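Local coordinates for A rubisco-like protein (Burkholderia fungorum, PDB 3NWR), which is probably a lyase related to the rubisco large chain, though its own reaction remains to be established, at residues Asp13-Pro27 against Pro86-Leu100. Residues are numbered along the deposited sequence; the frame is centred on the assembly and turned at random.
With SO4 (sulfate ion), chain D.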
loop_
_atom_site.group_PDB
_atom_site.type_symbol
_atom_site.label_atom_id
_atom_site.label_comp_id
_atom_site.label_asym_id
_atom_site.label_seq_id
_atom_site.Cartn_x
_atom_site.Cartn_y
_atom_site.Cartn_z
ATOM N N ASP A 13 27.557 -4.696 1.311
ATOM C CA ASP A 13 27.181 -4.007 0.077
ATOM C C ASP A 13 25.896 -4.571 -0.527
ATOM O O ASP A 13 25.511 -4.208 -1.644
ATOM C CB ASP A 13 28.319 -4.075 -0.954
ATOM C CG ASP A 13 29.576 -3.363 -0.481
ATOM O OD1 ASP A 13 30.683 -3.904 -0.694
ATOM O OD2 ASP A 13 29.457 -2.268 0.107
ATOM N N THR A 14 25.238 -5.462 0.209
ATOM C CA THR A 14 23.998 -6.071 -0.274
ATOM C C THR A 14 22.945 -6.121 0.818
ATOM O O THR A 14 23.244 -5.959 1.993
ATOM C CB THR A 14 24.207 -7.521 -0.756
ATOM O OG1 THR A 14 24.556 -8.352 0.361
ATOM C CG2 THR A 14 25.293 -7.598 -1.809
ATOM N N LEU A 15 21.701 -6.339 0.412
ATOM C CA LEU A 15 20.683 -6.804 1.338
ATOM C C LEU A 15 20.121 -8.109 0.782
ATOM O O LEU A 15 20.323 -8.440 -0.390
ATOM C CB LEU A 15 19.578 -5.757 1.542
ATOM C CG LEU A 15 18.767 -5.366 0.305
ATOM C CD1 LEU A 15 17.667 -6.389 -0.006
ATOM C CD2 LEU A 15 18.173 -3.975 0.507
ATOM N N GLU A 16 19.426 -8.858 1.624
ATOM C CA GLU A 16 18.812 -10.097 1.186
ATOM C C GLU A 16 17.305 -10.096 1.412
ATOM O O GLU A 16 16.801 -9.512 2.371
ATOM C CB GLU A 16 19.458 -11.293 1.874
ATOM C CG GLU A 16 20.909 -11.458 1.463
ATOM C CD GLU A 16 21.598 -12.603 2.164
ATOM O OE1 GLU A 16 20.931 -13.345 2.924
ATOM O OE2 GLU A 16 22.816 -12.758 1.944
ATOM N N ALA A 17 16.598 -10.764 0.508
ATOM C CA ALA A 17 15.152 -10.874 0.593
ATOM C C ALA A 17 14.755 -12.321 0.340
ATOM O O ALA A 17 15.199 -12.920 -0.638
ATOM C CB ALA A 17 14.501 -9.954 -0.431
ATOM N N ASP A 18 13.925 -12.875 1.219
ATOM C CA ASP A 18 13.449 -14.252 1.075
ATOM C C ASP A 18 12.022 -14.240 0.547
ATOM O O ASP A 18 11.205 -13.426 0.992
ATOM C CB ASP A 18 13.451 -14.979 2.427
ATOM C CG ASP A 18 14.848 -15.249 2.961
ATOM O OD1 ASP A 18 15.835 -15.033 2.234
ATOM O OD2 ASP A 18 14.944 -15.692 4.121
ATOM N N TYR A 19 11.717 -15.147 -0.381
ATOM C CA TYR A 19 10.377 -15.277 -0.951
ATOM C C TYR A 19 9.893 -16.708 -0.928
ATOM O O TYR A 19 10.690 -17.646 -0.899
ATOM C CB TYR A 19 10.352 -14.822 -2.414
ATOM C CG TYR A 19 10.834 -13.419 -2.632
ATOM C CD1 TYR A 19 9.933 -12.370 -2.759
ATOM C CD2 TYR A 19 12.189 -13.142 -2.719
ATOM C CE1 TYR A 19 10.383 -11.075 -2.964
ATOM C CE2 TYR A 19 12.644 -11.853 -2.922
ATOM C CZ TYR A 19 11.736 -10.827 -3.031
ATOM O OH TYR A 19 12.188 -9.544 -3.223
ATOM N N LEU A 20 8.573 -16.861 -0.941
ATOM C CA LEU A 20 7.943 -18.122 -1.300
ATOM C C LEU A 20 7.346 -17.918 -2.679
ATOM O O LEU A 20 6.523 -17.019 -2.872
ATOM C CB LEU A 20 6.838 -18.475 -0.296
ATOM C CG LEU A 20 5.849 -19.558 -0.740
ATOM C CD1 LEU A 20 6.529 -20.915 -0.788
ATOM C CD2 LEU A 20 4.644 -19.594 0.196
ATOM N N ILE A 21 7.758 -18.725 -3.656
ATOM C CA ILE A 21 7.192 -18.596 -4.987
ATOM C C ILE A 21 6.489 -19.875 -5.408
ATOM O O ILE A 21 6.746 -20.950 -4.862
ATOM C CB ILE A 21 8.243 -18.207 -6.046
ATOM C CG1 ILE A 21 9.276 -19.326 -6.227
ATOM C CG2 ILE A 21 8.904 -16.893 -5.662
ATOM C CD1 ILE A 21 10.150 -19.138 -7.467
ATOM N N GLU A 22 5.561 -19.732 -6.344
ATOM C CA GLU A 22 4.821 -20.864 -6.883
ATOM C C GLU A 22 4.756 -20.695 -8.390
ATOM O O GLU A 22 4.450 -19.613 -8.891
ATOM C CB GLU A 22 3.415 -20.898 -6.293
ATOM C CG GLU A 22 2.559 -22.076 -6.749
ATOM C CD GLU A 22 1.119 -21.922 -6.294
ATOM O OE1 GLU A 22 0.886 -21.929 -5.061
ATOM O OE2 GLU A 22 0.241 -21.772 -7.168
ATOM N N THR A 23 5.050 -21.768 -9.122
ATOM C CA THR A 23 5.122 -21.693 -10.576
ATOM C C THR A 23 5.066 -23.103 -11.154
ATOM O O THR A 23 5.583 -24.038 -10.546
ATOM C CB THR A 23 6.433 -21.006 -11.040
ATOM O OG1 THR A 23 6.499 -20.990 -12.471
ATOM C CG2 THR A 23 7.667 -21.730 -10.472
ATOM N N PRO A 24 4.418 -23.262 -12.318
ATOM C CA PRO A 24 4.456 -24.578 -12.961
ATOM C C PRO A 24 5.759 -24.738 -13.736
ATOM O O PRO A 24 6.055 -25.830 -14.231
ATOM C CB PRO A 24 3.276 -24.519 -13.921
ATOM C CG PRO A 24 3.200 -23.082 -14.321
ATOM C CD PRO A 24 3.624 -22.291 -13.092
ATOM N N LEU A 25 6.524 -23.652 -13.844
ATOM C CA LEU A 25 7.801 -23.667 -14.543
ATOM C C LEU A 25 8.922 -24.060 -13.582
ATOM O O LEU A 25 8.668 -24.436 -12.435
ATOM C CB LEU A 25 8.078 -22.298 -15.186
ATOM C CG LEU A 25 6.917 -21.694 -15.986
ATOM C CD1 LEU A 25 7.295 -20.331 -16.553
ATOM C CD2 LEU A 25 6.454 -22.635 -17.100
ATOM N N ASP A 26 10.164 -23.980 -14.046
ATOM C CA ASP A 26 11.316 -24.301 -13.209
ATOM C C ASP A 26 11.553 -23.212 -12.162
ATOM O O ASP A 26 11.809 -22.065 -12.522
ATOM C CB ASP A 26 12.567 -24.438 -14.074
ATOM C CG ASP A 26 13.796 -24.762 -13.261
ATOM O OD1 ASP A 26 13.868 -25.890 -12.734
ATOM O OD2 ASP A 26 14.686 -23.889 -13.144
ATOM N N PRO A 27 11.462 -23.564 -10.869
ATOM C CA PRO A 27 11.629 -22.543 -9.820
ATOM C C PRO A 27 12.942 -21.768 -9.913
ATOM O O PRO A 27 12.938 -20.553 -9.720
ATOM C CB PRO A 27 11.573 -23.355 -8.526
ATOM C CG PRO A 27 10.667 -24.515 -8.870
ATOM C CD PRO A 27 11.002 -24.851 -10.314
ATOM N N PRO A 86 0.954 -27.014 -18.125
ATOM C CA PRO A 86 0.406 -28.027 -17.220
ATOM C C PRO A 86 0.960 -27.895 -15.806
ATOM O O PRO A 86 2.050 -27.351 -15.616
ATOM C CB PRO A 86 0.890 -29.336 -17.842
ATOM C CG PRO A 86 2.195 -28.974 -18.466
ATOM C CD PRO A 86 2.057 -27.545 -18.945
ATOM N N GLY A 87 0.208 -28.388 -14.830
ATOM C CA GLY A 87 0.702 -28.477 -13.469
ATOM C C GLY A 87 1.741 -29.577 -13.395
ATOM O O GLY A 87 2.140 -30.123 -14.427
ATOM N N PRO A 88 2.189 -29.918 -12.179
ATOM C CA PRO A 88 1.750 -29.333 -10.908
ATOM C C PRO A 88 2.319 -27.930 -10.723
ATOM O O PRO A 88 3.143 -27.486 -11.522
ATOM C CB PRO A 88 2.362 -30.269 -9.857
ATOM C CG PRO A 88 2.854 -31.469 -10.613
ATOM C CD PRO A 88 3.182 -30.984 -11.976
ATOM N N TRP A 89 1.877 -27.248 -9.676
ATOM C CA TRP A 89 2.364 -25.903 -9.398
ATOM C C TRP A 89 3.419 -25.945 -8.311
ATOM O O TRP A 89 3.121 -26.017 -7.117
ATOM C CB TRP A 89 1.193 -24.965 -9.094
ATOM C CG TRP A 89 0.442 -24.721 -10.347
ATOM C CD1 TRP A 89 0.610 -23.684 -11.216
ATOM C CD2 TRP A 89 -0.536 -25.584 -10.936
ATOM N NE1 TRP A 89 -0.223 -23.831 -12.297
ATOM C CE2 TRP A 89 -0.942 -24.988 -12.146
ATOM C CE3 TRP A 89 -1.122 -26.794 -10.546
ATOM C CZ2 TRP A 89 -1.908 -25.557 -12.972
ATOM C CZ3 TRP A 89 -2.083 -27.359 -11.370
ATOM C CH2 TRP A 89 -2.463 -26.741 -12.567
ATOM N N ARG A 90 4.668 -25.951 -8.756
ATOM C CA ARG A 90 5.794 -26.143 -7.875
ATOM C C ARG A 90 5.964 -24.967 -6.920
ATOM O O ARG A 90 5.636 -23.830 -7.255
ATOM C CB ARG A 90 7.059 -26.386 -8.697
ATOM C CG ARG A 90 6.900 -27.559 -9.672
ATOM C CD ARG A 90 8.014 -27.605 -10.712
ATOM N NE ARG A 90 9.301 -27.905 -10.100
ATOM C CZ ARG A 90 10.427 -28.084 -10.782
ATOM N NH1 ARG A 90 10.427 -27.984 -12.106
ATOM N NH2 ARG A 90 11.553 -28.351 -10.139
ATOM N N ARG A 91 6.473 -25.255 -5.732
ATOM C CA ARG A 91 6.692 -24.226 -4.731
ATOM C C ARG A 91 8.137 -24.239 -4.275
ATOM O O ARG A 91 8.761 -25.295 -4.185
ATOM C CB ARG A 91 5.750 -24.429 -3.546
ATOM C CG ARG A 91 4.294 -24.127 -3.891
ATOM C CD ARG A 91 3.336 -24.625 -2.827
ATOM N NE ARG A 91 3.518 -23.948 -1.550
ATOM C CZ ARG A 91 4.055 -24.511 -0.471
ATOM N NH1 ARG A 91 4.474 -25.770 -0.509
ATOM N NH2 ARG A 91 4.180 -23.815 0.649
ATOM N N ALA A 92 8.678 -23.060 -3.999
ATOM C CA ALA A 92 10.038 -22.972 -3.500
ATOM C C ALA A 92 10.244 -21.754 -2.619
ATOM O O ALA A 92 9.619 -20.711 -2.836
ATOM C CB ALA A 92 11.030 -22.950 -4.653
ATOM N N ARG A 93 11.112 -21.899 -1.623
ATOM C CA ARG A 93 11.605 -20.759 -0.862
ATOM C C ARG A 93 12.896 -20.314 -1.519
ATOM O O ARG A 93 13.764 -21.140 -1.802
ATOM C CB ARG A 93 11.875 -21.124 0.603
ATOM C CG ARG A 93 12.214 -19.899 1.462
ATOM C CD ARG A 93 12.517 -20.232 2.919
ATOM N NE ARG A 93 12.919 -19.031 3.652
ATOM C CZ ARG A 93 12.186 -18.441 4.592
ATOM N NH1 ARG A 93 11.012 -18.951 4.940
ATOM N NH2 ARG A 93 12.635 -17.346 5.198
ATOM N N ILE A 94 13.024 -19.019 -1.782
ATOM C CA ILE A 94 14.226 -18.521 -2.434
ATOM C C ILE A 94 14.784 -17.326 -1.678
ATOM O O ILE A 94 14.064 -16.654 -0.941
ATOM C CB ILE A 94 13.965 -18.130 -3.896
ATOM C CG1 ILE A 94 13.065 -16.893 -3.970
ATOM C CG2 ILE A 94 13.361 -19.313 -4.667
ATOM C CD1 ILE A 94 12.918 -16.342 -5.364
ATOM N N THR A 95 16.078 -17.081 -1.845
ATOM C CA THR A 95 16.692 -15.883 -1.299
ATOM C C THR A 95 17.351 -15.127 -2.433
ATOM O O THR A 95 18.124 -15.710 -3.200
ATOM C CB THR A 95 17.767 -16.212 -0.242
ATOM O OG1 THR A 95 17.159 -16.854 0.883
ATOM C CG2 THR A 95 18.461 -14.939 0.223
ATOM N N LEU A 96 17.033 -13.837 -2.550
ATOM C CA LEU A 96 17.705 -12.959 -3.499
ATOM C C LEU A 96 18.669 -12.026 -2.779
ATOM O O LEU A 96 18.411 -11.595 -1.656
ATOM C CB LEU A 96 16.701 -12.126 -4.303
ATOM C CG LEU A 96 15.669 -12.900 -5.114
ATOM C CD1 LEU A 96 14.847 -11.932 -5.965
ATOM C CD2 LEU A 96 16.344 -13.938 -5.980
ATOM N N SER A 97 19.782 -11.721 -3.440
ATOM C CA SER A 97 20.748 -10.751 -2.940
ATOM C C SER A 97 20.745 -9.534 -3.855
ATOM O O SER A 97 20.937 -9.666 -5.062
ATOM C CB SER A 97 22.149 -11.371 -2.908
ATOM O OG SER A 97 23.115 -10.449 -2.428
ATOM N N PHE A 98 20.507 -8.355 -3.280
ATOM C CA PHE A 98 20.416 -7.109 -4.040
ATOM C C PHE A 98 21.576 -6.180 -3.712
ATOM O O PHE A 98 21.861 -5.951 -2.539
ATOM C CB PHE A 98 19.124 -6.370 -3.683
ATOM C CG PHE A 98 17.886 -6.957 -4.307
ATOM C CD1 PHE A 98 17.092 -7.853 -3.605
ATOM C CD2 PHE A 98 17.506 -6.586 -5.589
ATOM C CE1 PHE A 98 15.944 -8.378 -4.185
ATOM C CE2 PHE A 98 16.359 -7.117 -6.175
ATOM C CZ PHE A 98 15.586 -8.012 -5.477
ATOM N N PRO A 99 22.237 -5.621 -4.739
ATOM C CA PRO A 99 23.288 -4.632 -4.474
ATOM C C PRO A 99 22.707 -3.310 -3.978
ATOM O O PRO A 99 21.848 -2.718 -4.637
ATOM C CB PRO A 99 23.948 -4.427 -5.848
ATOM C CG PRO A 99 23.451 -5.529 -6.713
ATOM C CD PRO A 99 22.106 -5.920 -6.174
ATOM N N LEU A 100 23.184 -2.844 -2.829
ATOM C CA LEU A 100 22.671 -1.612 -2.236
ATOM C C LEU A 100 22.869 -0.400 -3.134
ATOM O O LEU A 100 22.081 0.546 -3.108
ATOM C CB LEU A 100 23.326 -1.362 -0.880
ATOM C CG LEU A 100 23.061 -2.444 0.159
ATOM C CD1 LEU A 100 23.715 -2.100 1.502
ATOM C CD2 LEU A 100 21.560 -2.668 0.339
HETATM S S SO4 D . 10.854 -23.842 -17.742
HETATM O O1 SO4 D . 10.293 -23.031 -18.818
HETATM O O2 SO4 D . 9.883 -24.850 -17.331
HETATM O O3 SO4 D . 11.195 -22.995 -16.607
HETATM O O4 SO4 D . 12.066 -24.500 -18.226
HETATM O O HOH W 1 24.170 -11.039 0.040
HETATM O O HOH W 2 8.284 -27.517 -14.224
HETATM O O HOH W 3 4.818 -28.176 -13.679
HETATM O O HOH W 4 14.156 -28.949 -11.104
HETATM O O HOH W 5 12.472 -28.016 -14.086
#
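D18 reaches across to strand 89-99 with both carboxylate oxygens. T95 OG1 donates to D18 OD1 at 2.6 Å, coming from above the carboxylate plane, and R93 NH2 meets D18 OD2 on its anti side, tilted out of the carboxylate plane, at 3.0 Å. That oxygen lies near the guanidinium plane, yet the two flat groups are turned 75° apart. R93 gets there with its chain extended from CG to NE, CG being opposite the backbone N (chi1 -172°). D18 OD1 also forms a salt bridge with R133, so this buried carboxylate has a charged partner at each oxygen. Further along the same face, one water joins T14 OG1, E16 OE2 and S97 OG, while E16 OE1 pairs with R133.

The other face is mostly apolar. L15 CD1 packs on F98 CD1 at 3.9 Å, Y19 lies nearly at right angles to L96, with CE2 3.8 Å from L96 CD1, and I21 CG2 touches I94 CD1. At the far end R90 bends at chi3 (67°), and P27 CD sits over the centre of one guanidinium face, 3.3 Å from R90 CZ; a water links R90 NH1 to D26 OD1, whose partner oxygen OD2 caps R29 N at the start of helix 27-37, while E66 takes R90 NH2 in a salt bridge.

Backbone bonds pair the two antiparallel strands, the inner pair of the four-stranded sheet of the rubisco-type N-terminal domain, with 60-70 beyond 89-99, 126-133 beyond 14-23, and helix 107-114 covering L15 and F98.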